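Local coordinates for 3-hydroxyisobutyrate dehydrogenase (Thermus thermophilus, PDB 2CVZ), which catalyses the oxidation of 3-hydroxyisobutyrate, a step of valine catabolism, with NADP as its coenzyme, at residues 21-33 and 43-55. Sequence-based numbering, arbitrary orientation.
Sequences ARRFPTLVWNRTF and FGSEAVPLERVAE. With NDP (NADPH dihydro-nicotinamide-adenine-dinucleotide phosphate), chain G.
Trp29 lays one indole face over the Leu50 side chain. Leu50 CB sits above the five-membered ring, 3.8 Å from its centroid and 9° off the normal. Leu50 CD1 continues across the same face, toward the rim, 3.8 Å from Trp29 CE3. The opposite indole face carries Arg31 N. Trp29 CD1 meets Val48 O edge-on at 3.1 Å. With CG anti to the backbone N (chi1 177°), the indole reaches across to Leu50 and the Val48 carbonyl. Its six-membered edge comes near C2A of the NADPH adenine. With an alanine at Trp29, Leu50 would probably lose its ring and a gap would open beside the adenine.

The backbones pair as parallel strands. Glu46 N donates to Thr26 O at 2.8 Å, Val28 N to Glu46 O and Val48 N to Val28 O. Leu27 and Glu46 lie side by side on one sheet face, Leu27 CD2 3.8 Å from Glu46 OE1. Glu46 OE2 forms a salt bridge with Arg52 NH1 at 2.7 Å, met from above the carboxylate plane. Arg52 also grips Glu55 side-on through NE and NH2. On the other sheet face, Val28 CG2 approaches Ser45 OG, which is hydrogen-bonded to His39. Phe33 CZ touches Ala47 CB at 3.6 Å.

Just past strand 26-29, Asn30, Arg31 and Thr32 hold the phosphate on the adenosine ribose, consistent with NADP specificity. Arg31 NE and NH2 bind O1X and O3X nearly straight, Asn30 ND2 donates to O2X, and Thr32 OG1 to O1X at 2.7 Å.

The contact closes the beta-alpha-beta unit of strand 26-29, helix 34-43 and strand 46-47 in the Rossmann-type domain. Helix 34-43 covers the Val28 and Ala47 face. Strand 4-7 flanks strand 26-29, and helix 66-76 packs on Leu50 and Val53.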
ATOM      1  N   ALA C  21     -32.919 -25.319  18.286  1.00 18.17           N
ATOM      2  CA  ALA C  21     -33.526 -25.960  19.449  1.00 18.25           C
ATOM      3  C   ALA C  21     -35.020 -25.705  19.616  1.00 18.18           C
ATOM      4  O   ALA C  21     -35.745 -26.559  20.126  1.00 18.46           O
ATOM      5  CB  ALA C  21     -32.779 -25.545  20.721  1.00 18.30           C
ATOM      6  N   ARG C  22     -35.487 -24.535  19.200  1.00 18.91           N
ATOM      7  CA  ARG C  22     -36.903 -24.222  19.333  1.00 21.51           C
ATOM      8  C   ARG C  22     -37.697 -24.779  18.155  1.00 20.21           C
ATOM      9  O   ARG C  22     -38.926 -24.834  18.190  1.00 20.53           O
ATOM     10  CB  ARG C  22     -37.100 -22.704  19.430  1.00 25.94           C
ATOM     11  CG  ARG C  22     -36.386 -22.071  20.626  1.00 31.65           C
ATOM     12  CD  ARG C  22     -36.867 -20.649  20.884  1.00 36.86           C
ATOM     13  NE  ARG C  22     -36.558 -19.732  19.790  1.00 40.79           N
ATOM     14  CZ  ARG C  22     -35.349 -19.235  19.546  1.00 44.04           C
ATOM     15  NH1 ARG C  22     -34.325 -19.564  20.322  1.00 44.87           N
ATOM     16  NH2 ARG C  22     -35.163 -18.407  18.525  1.00 44.68           N
ATOM     17  N   ARG C  23     -36.978 -25.214  17.127  1.00 20.60           N
ATOM     18  CA  ARG C  23     -37.589 -25.738  15.909  1.00 21.99           C
ATOM     19  C   ARG C  23     -37.596 -27.267  15.804  1.00 22.11           C
ATOM     20  O   ARG C  23     -38.611 -27.866  15.435  1.00 21.48           O
ATOM     21  CB  ARG C  23     -36.847 -25.143  14.706  1.00 24.81           C
ATOM     22  CG  ARG C  23     -37.448 -25.417  13.339  1.00 31.83           C
ATOM     23  CD  ARG C  23     -38.622 -24.495  13.030  1.00 35.37           C
ATOM     24  NE  ARG C  23     -38.779 -24.298  11.592  1.00 38.66           N
ATOM     25  CZ  ARG C  23     -38.154 -23.353  10.892  1.00 40.27           C
ATOM     26  NH1 ARG C  23     -37.332 -22.508  11.496  1.00 39.03           N
ATOM     27  NH2 ARG C  23     -38.343 -23.263   9.583  1.00 42.98           N
ATOM     28  N   PHE C  24     -36.461 -27.889  16.114  1.00 20.57           N
ATOM     29  CA  PHE C  24     -36.314 -29.345  16.027  1.00 22.23           C
ATOM     30  C   PHE C  24     -35.677 -29.911  17.292  1.00 22.13           C
ATOM     31  O   PHE C  24     -35.056 -29.177  18.065  1.00 23.08           O
ATOM     32  CB  PHE C  24     -35.372 -29.732  14.877  1.00 23.23           C
ATOM     33  CG  PHE C  24     -35.560 -28.936  13.623  1.00 23.80           C
ATOM     34  CD1 PHE C  24     -36.606 -29.212  12.753  1.00 24.49           C
ATOM     35  CD2 PHE C  24     -34.662 -27.924  13.295  1.00 23.80           C
ATOM     36  CE1 PHE C  24     -36.756 -28.493  11.567  1.00 25.90           C
ATOM     37  CE2 PHE C  24     -34.802 -27.201  12.115  1.00 24.42           C
ATOM     38  CZ  PHE C  24     -35.848 -27.486  11.249  1.00 26.27           C
ATOM     39  N   PRO C  25     -35.815 -31.230  17.517  1.00 23.07           N
ATOM     40  CA  PRO C  25     -35.203 -31.834  18.706  1.00 22.57           C
ATOM     41  C   PRO C  25     -33.710 -31.619  18.458  1.00 21.94           C
ATOM     42  O   PRO C  25     -33.176 -32.103  17.457  1.00 22.13           O
ATOM     43  CB  PRO C  25     -35.596 -33.305  18.589  1.00 23.36           C
ATOM     44  CG  PRO C  25     -36.908 -33.249  17.859  1.00 25.27           C
ATOM     45  CD  PRO C  25     -36.634 -32.216  16.791  1.00 24.24           C
ATOM     46  N   THR C  26     -33.038 -30.900  19.350  1.00 21.76           N
ATOM     47  CA  THR C  26     -31.631 -30.588  19.134  1.00 22.11           C
ATOM     48  C   THR C  26     -30.668 -30.988  20.238  1.00 22.56           C
ATOM     49  O   THR C  26     -30.894 -30.704  21.414  1.00 22.42           O
ATOM     50  CB  THR C  26     -31.461 -29.070  18.881  1.00 23.23           C
ATOM     51  OG1 THR C  26     -32.292 -28.671  17.786  1.00 22.55           O
ATOM     52  CG2 THR C  26     -30.012 -28.731  18.563  1.00 23.97           C
ATOM     53  N   LEU C  27     -29.582 -31.645  19.840  1.00 21.26           N
ATOM     54  CA  LEU C  27     -28.541 -32.055  20.771  1.00 21.78           C
ATOM     55  C   LEU C  27     -27.417 -31.032  20.644  1.00 22.45           C
ATOM     56  O   LEU C  27     -27.081 -30.610  19.536  1.00 22.68           O
ATOM     57  CB  LEU C  27     -28.002 -33.441  20.404  1.00 23.34           C
ATOM     58  CG  LEU C  27     -28.985 -34.608  20.291  1.00 24.21           C
ATOM     59  CD1 LEU C  27     -28.196 -35.891  20.063  1.00 23.65           C
ATOM     60  CD2 LEU C  27     -29.828 -34.719  21.558  1.00 23.70           C
ATOM     61  N   VAL C  28     -26.845 -30.613  21.766  1.00 21.20           N
ATOM     62  CA  VAL C  28     -25.756 -29.648  21.711  1.00 21.55           C
ATOM     63  C   VAL C  28     -24.569 -30.080  22.557  1.00 22.85           C
ATOM     64  O   VAL C  28     -24.720 -30.760  23.574  1.00 22.13           O
ATOM     65  CB  VAL C  28     -26.202 -28.234  22.176  1.00 21.47           C
ATOM     66  CG1 VAL C  28     -27.223 -27.662  21.206  1.00 20.58           C
ATOM     67  CG2 VAL C  28     -26.784 -28.298  23.584  1.00 20.50           C
ATOM     68  N   TRP C  29     -23.379 -29.693  22.110  1.00 23.41           N
ATOM     69  CA  TRP C  29     -22.151 -30.004  22.823  1.00 24.54           C
ATOM     70  C   TRP C  29     -21.203 -28.829  22.689  1.00 24.15           C
ATOM     71  O   TRP C  29     -21.170 -28.162  21.653  1.00 24.15           O
ATOM     72  CB  TRP C  29     -21.475 -31.250  22.249  1.00 25.38           C
ATOM     73  CG  TRP C  29     -20.162 -31.553  22.917  1.00 27.84           C
ATOM     74  CD1 TRP C  29     -19.967 -32.285  24.054  1.00 29.24           C
ATOM     75  CD2 TRP C  29     -18.866 -31.088  22.513  1.00 28.38           C
ATOM     76  NE1 TRP C  29     -18.630 -32.306  24.383  1.00 28.78           N
ATOM     77  CE2 TRP C  29     -17.933 -31.578  23.454  1.00 29.65           C
ATOM     78  CE3 TRP C  29     -18.402 -30.303  21.447  1.00 28.17           C
ATOM     79  CZ2 TRP C  29     -16.559 -31.310  23.360  1.00 30.01           C
ATOM     80  CZ3 TRP C  29     -17.035 -30.036  21.354  1.00 29.46           C
ATOM     81  CH2 TRP C  29     -16.132 -30.541  22.307  1.00 30.11           C
ATOM     82  N   ASN C  30     -20.443 -28.576  23.747  1.00 24.09           N
ATOM     83  CA  ASN C  30     -19.466 -27.501  23.759  1.00 24.44           C
ATOM     84  C   ASN C  30     -18.289 -27.942  24.620  1.00 26.38           C
ATOM     85  O   ASN C  30     -18.474 -28.617  25.635  1.00 27.25           O
ATOM     86  CB  ASN C  30     -20.075 -26.220  24.333  1.00 23.51           C
ATOM     87  CG  ASN C  30     -19.178 -25.012  24.134  1.00 23.42           C
ATOM     88  OD1 ASN C  30     -18.898 -24.617  23.003  1.00 22.37           O
ATOM     89  ND2 ASN C  30     -18.720 -24.422  25.234  1.00 24.59           N
ATOM     90  N   ARG C  31     -17.082 -27.572  24.205  1.00 26.71           N
ATOM     91  CA  ARG C  31     -15.868 -27.918  24.936  1.00 27.77           C
ATOM     92  C   ARG C  31     -16.048 -27.534  26.399  1.00 28.41           C
ATOM     93  O   ARG C  31     -15.826 -28.347  27.295  1.00 28.96           O
ATOM     94  CB  ARG C  31     -14.674 -27.178  24.333  1.00 28.33           C
ATOM     95  CG  ARG C  31     -13.359 -27.437  25.027  1.00 29.13           C
ATOM     96  CD  ARG C  31     -12.219 -26.763  24.284  1.00 29.17           C
ATOM     97  NE  ARG C  31     -12.433 -25.327  24.129  1.00 27.96           N
ATOM     98  CZ  ARG C  31     -11.533 -24.489  23.624  1.00 29.54           C
ATOM     99  NH1 ARG C  31     -10.353 -24.946  23.226  1.00 28.97           N
ATOM    100  NH2 ARG C  31     -11.810 -23.195  23.510  1.00 28.07           N
ATOM    101  N   THR C  32     -16.438 -26.285  26.635  1.00 29.14           N
ATOM    102  CA  THR C  32     -16.704 -25.806  27.987  1.00 30.03           C
ATOM    103  C   THR C  32     -18.173 -26.180  28.177  1.00 30.05           C
ATOM    104  O   THR C  32     -19.068 -25.396  27.861  1.00 29.75           O
ATOM    105  CB  THR C  32     -16.537 -24.274  28.083  1.00 30.94           C
ATOM    106  OG1 THR C  32     -15.190 -23.918  27.740  1.00 30.98           O
ATOM    107  CG2 THR C  32     -16.840 -23.790  29.494  1.00 31.57           C
ATOM    108  N   PHE C  33     -18.406 -27.388  28.681  1.00 30.28           N
ATOM    109  CA  PHE C  33     -19.756 -27.913  28.855  1.00 30.18           C
ATOM    110  C   PHE C  33     -20.774 -27.062  29.606  1.00 30.62           C
ATOM    111  O   PHE C  33     -21.967 -27.155  29.327  1.00 30.77           O
ATOM    112  CB  PHE C  33     -19.699 -29.305  29.484  1.00 30.29           C
ATOM    113  CG  PHE C  33     -20.862 -30.176  29.114  1.00 30.48           C
ATOM    114  CD1 PHE C  33     -21.747 -30.632  30.083  1.00 30.64           C
ATOM    115  CD2 PHE C  33     -21.076 -30.535  27.786  1.00 30.24           C
ATOM    116  CE1 PHE C  33     -22.829 -31.436  29.736  1.00 31.47           C
ATOM    117  CE2 PHE C  33     -22.153 -31.336  27.427  1.00 30.54           C
ATOM    118  CZ  PHE C  33     -23.032 -31.789  28.404  1.00 31.16           C
ATOM    119  N   PHE C  43     -32.915 -22.802  25.895  1.00 25.88           N
ATOM    120  CA  PHE C  43     -33.642 -23.084  24.658  1.00 25.00           C
ATOM    121  C   PHE C  43     -34.368 -24.418  24.518  1.00 24.59           C
ATOM    122  O   PHE C  43     -35.115 -24.612  23.560  1.00 23.91           O
ATOM    123  CB  PHE C  43     -32.694 -22.946  23.464  1.00 25.61           C
ATOM    124  CG  PHE C  43     -32.061 -21.595  23.343  1.00 25.52           C
ATOM    125  CD1 PHE C  43     -30.740 -21.395  23.723  1.00 25.60           C
ATOM    126  CD2 PHE C  43     -32.780 -20.522  22.828  1.00 26.70           C
ATOM    127  CE1 PHE C  43     -30.142 -20.148  23.589  1.00 25.23           C
ATOM    128  CE2 PHE C  43     -32.191 -19.269  22.689  1.00 26.65           C
ATOM    129  CZ  PHE C  43     -30.867 -19.083  23.070  1.00 27.63           C
ATOM    130  N   GLY C  44     -34.144 -25.349  25.437  1.00 23.72           N
ATOM    131  CA  GLY C  44     -34.819 -26.631  25.318  1.00 24.08           C
ATOM    132  C   GLY C  44     -34.035 -27.651  24.512  1.00 22.88           C
ATOM    133  O   GLY C  44     -34.579 -28.665  24.065  1.00 23.01           O
ATOM    134  N   SER C  45     -32.754 -27.375  24.301  1.00 22.93           N
ATOM    135  CA  SER C  45     -31.896 -28.300  23.579  1.00 22.47           C
ATOM    136  C   SER C  45     -31.478 -29.340  24.608  1.00 23.96           C
ATOM    137  O   SER C  45     -31.880 -29.254  25.771  1.00 23.95           O
ATOM    138  CB  SER C  45     -30.660 -27.574  23.045  1.00 22.55           C
ATOM    139  OG  SER C  45     -29.999 -26.869  24.085  1.00 22.49           O
ATOM    140  N   GLU C  46     -30.691 -30.324  24.188  1.00 24.28           N
ATOM    141  CA  GLU C  46     -30.222 -31.349  25.114  1.00 25.86           C
ATOM    142  C   GLU C  46     -28.704 -31.419  25.071  1.00 26.70           C
ATOM    143  O   GLU C  46     -28.120 -31.806  24.058  1.00 25.38           O
ATOM    144  CB  GLU C  46     -30.797 -32.723  24.762  1.00 27.81           C
ATOM    145  CG  GLU C  46     -30.643 -33.743  25.891  1.00 30.33           C
ATOM    146  CD  GLU C  46     -31.020 -35.157  25.480  1.00 32.46           C
ATOM    147  OE1 GLU C  46     -31.944 -35.317  24.657  1.00 33.00           O
ATOM    148  OE2 GLU C  46     -30.397 -36.111  25.996  1.00 33.85           O
ATOM    149  N   ALA C  47     -28.066 -31.026  26.170  1.00 26.50           N
ATOM    150  CA  ALA C  47     -26.610 -31.066  26.252  1.00 26.09           C
ATOM    151  C   ALA C  47     -26.200 -32.526  26.384  1.00 27.78           C
ATOM    152  O   ALA C  47     -26.689 -33.232  27.261  1.00 26.63           O
ATOM    153  CB  ALA C  47     -26.133 -30.268  27.461  1.00 26.50           C
ATOM    154  N   VAL C  48     -25.309 -32.981  25.508  1.00 27.11           N
ATOM    155  CA  VAL C  48     -24.862 -34.371  25.536  1.00 29.26           C
ATOM    156  C   VAL C  48     -23.367 -34.503  25.275  1.00 30.82           C
ATOM    157  O   VAL C  48     -22.732 -33.576  24.775  1.00 30.61           O
ATOM    158  CB  VAL C  48     -25.586 -35.211  24.456  1.00 29.67           C
ATOM    159  CG1 VAL C  48     -27.088 -35.180  24.678  1.00 30.27           C
ATOM    160  CG2 VAL C  48     -25.240 -34.675  23.073  1.00 30.92           C
ATOM    161  N   PRO C  49     -22.778 -35.660  25.631  1.00 32.29           N
ATOM    162  CA  PRO C  49     -21.346 -35.834  25.381  1.00 32.54           C
ATOM    163  C   PRO C  49     -21.164 -35.876  23.865  1.00 32.90           C
ATOM    164  O   PRO C  49     -22.052 -36.335  23.141  1.00 31.02           O
ATOM    165  CB  PRO C  49     -21.035 -37.168  26.057  1.00 33.55           C
ATOM    166  CG  PRO C  49     -22.335 -37.910  25.960  1.00 34.21           C
ATOM    167  CD  PRO C  49     -23.339 -36.840  26.310  1.00 33.26           C
ATOM    168  N   LEU C  50     -20.022 -35.392  23.395  1.00 32.49           N
ATOM    169  CA  LEU C  50     -19.731 -35.331  21.968  1.00 32.73           C
ATOM    170  C   LEU C  50     -20.152 -36.539  21.137  1.00 32.65           C
ATOM    171  O   LEU C  50     -20.633 -36.382  20.016  1.00 32.76           O
ATOM    172  CB  LEU C  50     -18.240 -35.063  21.758  1.00 32.66           C
ATOM    173  CG  LEU C  50     -17.804 -34.816  20.313  1.00 33.70           C
ATOM    174  CD1 LEU C  50     -18.591 -33.651  19.729  1.00 33.28           C
ATOM    175  CD2 LEU C  50     -16.314 -34.528  20.275  1.00 34.36           C
ATOM    176  N   GLU C  51     -19.984 -37.740  21.680  1.00 32.62           N
ATOM    177  CA  GLU C  51     -20.333 -38.955  20.949  1.00 33.28           C
ATOM    178  C   GLU C  51     -21.777 -39.006  20.448  1.00 32.27           C
ATOM    179  O   GLU C  51     -22.038 -39.460  19.333  1.00 32.44           O
ATOM    180  CB  GLU C  51     -20.063 -40.190  21.815  1.00 35.99           C
ATOM    181  CG  GLU C  51     -20.127 -41.499  21.040  1.00 40.25           C
ATOM    182  CD  GLU C  51     -20.201 -42.716  21.944  1.00 42.73           C
ATOM    183  OE1 GLU C  51     -19.397 -42.799  22.898  1.00 43.22           O
ATOM    184  OE2 GLU C  51     -21.061 -43.591  21.695  1.00 43.18           O
ATOM    185  N   ARG C  52     -22.714 -38.544  21.270  1.00 30.34           N
ATOM    186  CA  ARG C  52     -24.127 -38.566  20.907  1.00 30.15           C
ATOM    187  C   ARG C  52     -24.490 -37.694  19.707  1.00 29.90           C
ATOM    188  O   ARG C  52     -25.565 -37.850  19.126  1.00 29.75           O
ATOM    189  CB  ARG C  52     -24.987 -38.157  22.105  1.00 30.06           C
ATOM    190  CG  ARG C  52     -24.952 -39.140  23.267  1.00 31.77           C
ATOM    191  CD  ARG C  52     -26.126 -38.890  24.196  1.00 31.42           C
ATOM    192  NE  ARG C  52     -27.387 -39.043  23.476  1.00 32.54           N
ATOM    193  CZ  ARG C  52     -28.565 -38.624  23.923  1.00 31.27           C
ATOM    194  NH1 ARG C  52     -28.654 -38.019  25.099  1.00 31.34           N
ATOM    195  NH2 ARG C  52     -29.654 -38.806  23.185  1.00 31.90           N
ATOM    196  N   VAL C  53     -23.602 -36.778  19.339  1.00 29.81           N
ATOM    197  CA  VAL C  53     -23.855 -35.899  18.204  1.00 31.40           C
ATOM    198  C   VAL C  53     -24.074 -36.701  16.919  1.00 30.29           C
ATOM    199  O   VAL C  53     -24.827 -36.285  16.037  1.00 30.03           O
ATOM    200  CB  VAL C  53     -22.685 -34.906  18.008  1.00 31.61           C
ATOM    201  CG1 VAL C  53     -22.877 -34.102  16.729  1.00 31.36           C
ATOM    202  CG2 VAL C  53     -22.607 -33.969  19.203  1.00 32.74           C
ATOM    203  N   ALA C  54     -23.428 -37.860  16.825  1.00 31.21           N
ATOM    204  CA  ALA C  54     -23.550 -38.719  15.649  1.00 30.57           C
ATOM    205  C   ALA C  54     -24.960 -39.282  15.487  1.00 30.80           C
ATOM    206  O   ALA C  54     -25.280 -39.896  14.469  1.00 30.87           O
ATOM    207  CB  ALA C  54     -22.541 -39.859  15.734  1.00 32.08           C
ATOM    208  N   GLU C  55     -25.801 -39.077  16.495  1.00 30.80           N
ATOM    209  CA  GLU C  55     -27.178 -39.559  16.450  1.00 30.56           C
ATOM    210  C   GLU C  55     -28.023 -38.700  15.513  1.00 29.76           C
ATOM    211  O   GLU C  55     -29.086 -39.123  15.058  1.00 29.07           O
ATOM    212  CB  GLU C  55     -27.800 -39.522  17.849  1.00 32.47           C
ATOM    213  CG  GLU C  55     -27.344 -40.625  18.787  1.00 33.59           C
ATOM    214  CD  GLU C  55     -27.941 -40.481  20.176  1.00 35.31           C
ATOM    215  OE1 GLU C  55     -29.134 -40.122  20.275  1.00 33.99           O
ATOM    216  OE2 GLU C  55     -27.221 -40.732  21.166  1.00 35.75           O
TER
HETATM  217  PA  NDP G1303     -16.134 -17.820  19.659  1.00 22.75           P
HETATM  218  O1A NDP G1303     -17.143 -17.078  20.366  1.00 21.81           O
HETATM  219  O2A NDP G1303     -14.657 -17.626  19.879  1.00 23.93           O
HETATM  220  O5B NDP G1303     -16.514 -19.397  19.879  1.00 22.87           O
HETATM  221  C5B NDP G1303     -15.667 -20.416  19.333  1.00 23.18           C
HETATM  222  C4B NDP G1303     -16.360 -21.706  19.745  1.00 24.39           C
HETATM  223  O4B NDP G1303     -15.512 -22.781  19.257  1.00 24.01           O
HETATM  224  C3B NDP G1303     -16.578 -21.935  21.206  1.00 24.49           C
HETATM  225  O3B NDP G1303     -17.835 -22.637  21.394  1.00 24.41           O
HETATM  226  C2B NDP G1303     -15.455 -22.801  21.629  1.00 24.72           C
HETATM  227  O2B NDP G1303     -15.590 -23.554  22.836  1.00 25.08           O
HETATM  228  C1B NDP G1303     -15.231 -23.598  20.382  1.00 24.08           C
HETATM  229  N9A NDP G1303     -13.849 -24.147  20.296  1.00 24.46           N
HETATM  230  C8A NDP G1303     -12.624 -23.445  20.207  1.00 25.81           C
HETATM  231  N7A NDP G1303     -11.606 -24.282  20.144  1.00 25.49           N
HETATM  232  C5A NDP G1303     -12.137 -25.541  20.191  1.00 26.48           C
HETATM  233  C6A NDP G1303     -11.588 -26.844  20.164  1.00 27.60           C
HETATM  234  N6A NDP G1303     -10.269 -27.016  20.074  1.00 28.13           N
HETATM  235  N1A NDP G1303     -12.416 -27.917  20.229  1.00 28.35           N
HETATM  236  C2A NDP G1303     -13.754 -27.738  20.321  1.00 28.39           C
HETATM  237  N3A NDP G1303     -14.372 -26.552  20.354  1.00 26.33           N
HETATM  238  C4A NDP G1303     -13.499 -25.479  20.284  1.00 25.66           C
HETATM  239  O3  NDP G1303     -16.362 -17.717  18.106  1.00 22.62           O
HETATM  240  PN  NDP G1303     -17.413 -17.020  17.125  1.00 20.78           P
HETATM  241  O1N NDP G1303     -17.319 -15.576  17.360  1.00 21.88           O
HETATM  242  O2N NDP G1303     -18.691 -17.760  17.393  1.00 20.81           O
HETATM  243  O5D NDP G1303     -16.859 -17.512  15.711  1.00 20.45           O
HETATM  244  C5D NDP G1303     -16.893 -18.919  15.304  1.00 20.64           C
HETATM  245  C4D NDP G1303     -16.773 -18.946  13.749  1.00 21.04           C
HETATM  246  O4D NDP G1303     -17.782 -18.085  13.226  1.00 19.95           O
HETATM  247  C3D NDP G1303     -15.446 -18.355  13.263  1.00 19.99           C
HETATM  248  O3D NDP G1303     -14.976 -19.122  12.145  1.00 18.80           O
HETATM  249  C2D NDP G1303     -15.772 -16.923  12.929  1.00 20.76           C
HETATM  250  O2D NDP G1303     -14.783 -16.397  12.062  1.00 20.96           O
HETATM  251  C1D NDP G1303     -17.205 -17.167  12.294  1.00 20.21           C
HETATM  252  N1N NDP G1303     -18.088 -15.960  12.255  1.00 20.05           N
HETATM  253  C2N NDP G1303     -18.106 -15.101  13.389  1.00 20.60           C
HETATM  254  C3N NDP G1303     -18.992 -13.950  13.309  1.00 20.96           C
HETATM  255  C7N NDP G1303     -19.084 -13.015  14.436  1.00 21.74           C
HETATM  256  O7N NDP G1303     -19.553 -11.863  14.331  1.00 20.74           O
HETATM  257  N7N NDP G1303     -18.665 -13.387  15.660  1.00 18.82           N
HETATM  258  C4N NDP G1303     -19.754 -13.761  12.148  1.00 20.99           C
HETATM  259  C5N NDP G1303     -19.715 -14.603  11.075  1.00 21.52           C
HETATM  260  C6N NDP G1303     -18.884 -15.703  11.125  1.00 21.04           C
HETATM  261  P2B NDP G1303     -15.397 -22.961  24.259  1.00 25.79           P
HETATM  262  O1X NDP G1303     -15.015 -24.146  25.054  1.00 24.99           O
HETATM  263  O2X NDP G1303     -16.679 -22.342  24.692  1.00 26.53           O
HETATM  264  O3X NDP G1303     -14.277 -21.922  24.237  1.00 24.28           O
HETATM  265  O   HOH W   1     -34.557 -28.989  21.060  1.00 20.71           O
HETATM  266  O   HOH W   2     -17.704 -35.185  25.606  1.00 27.21           O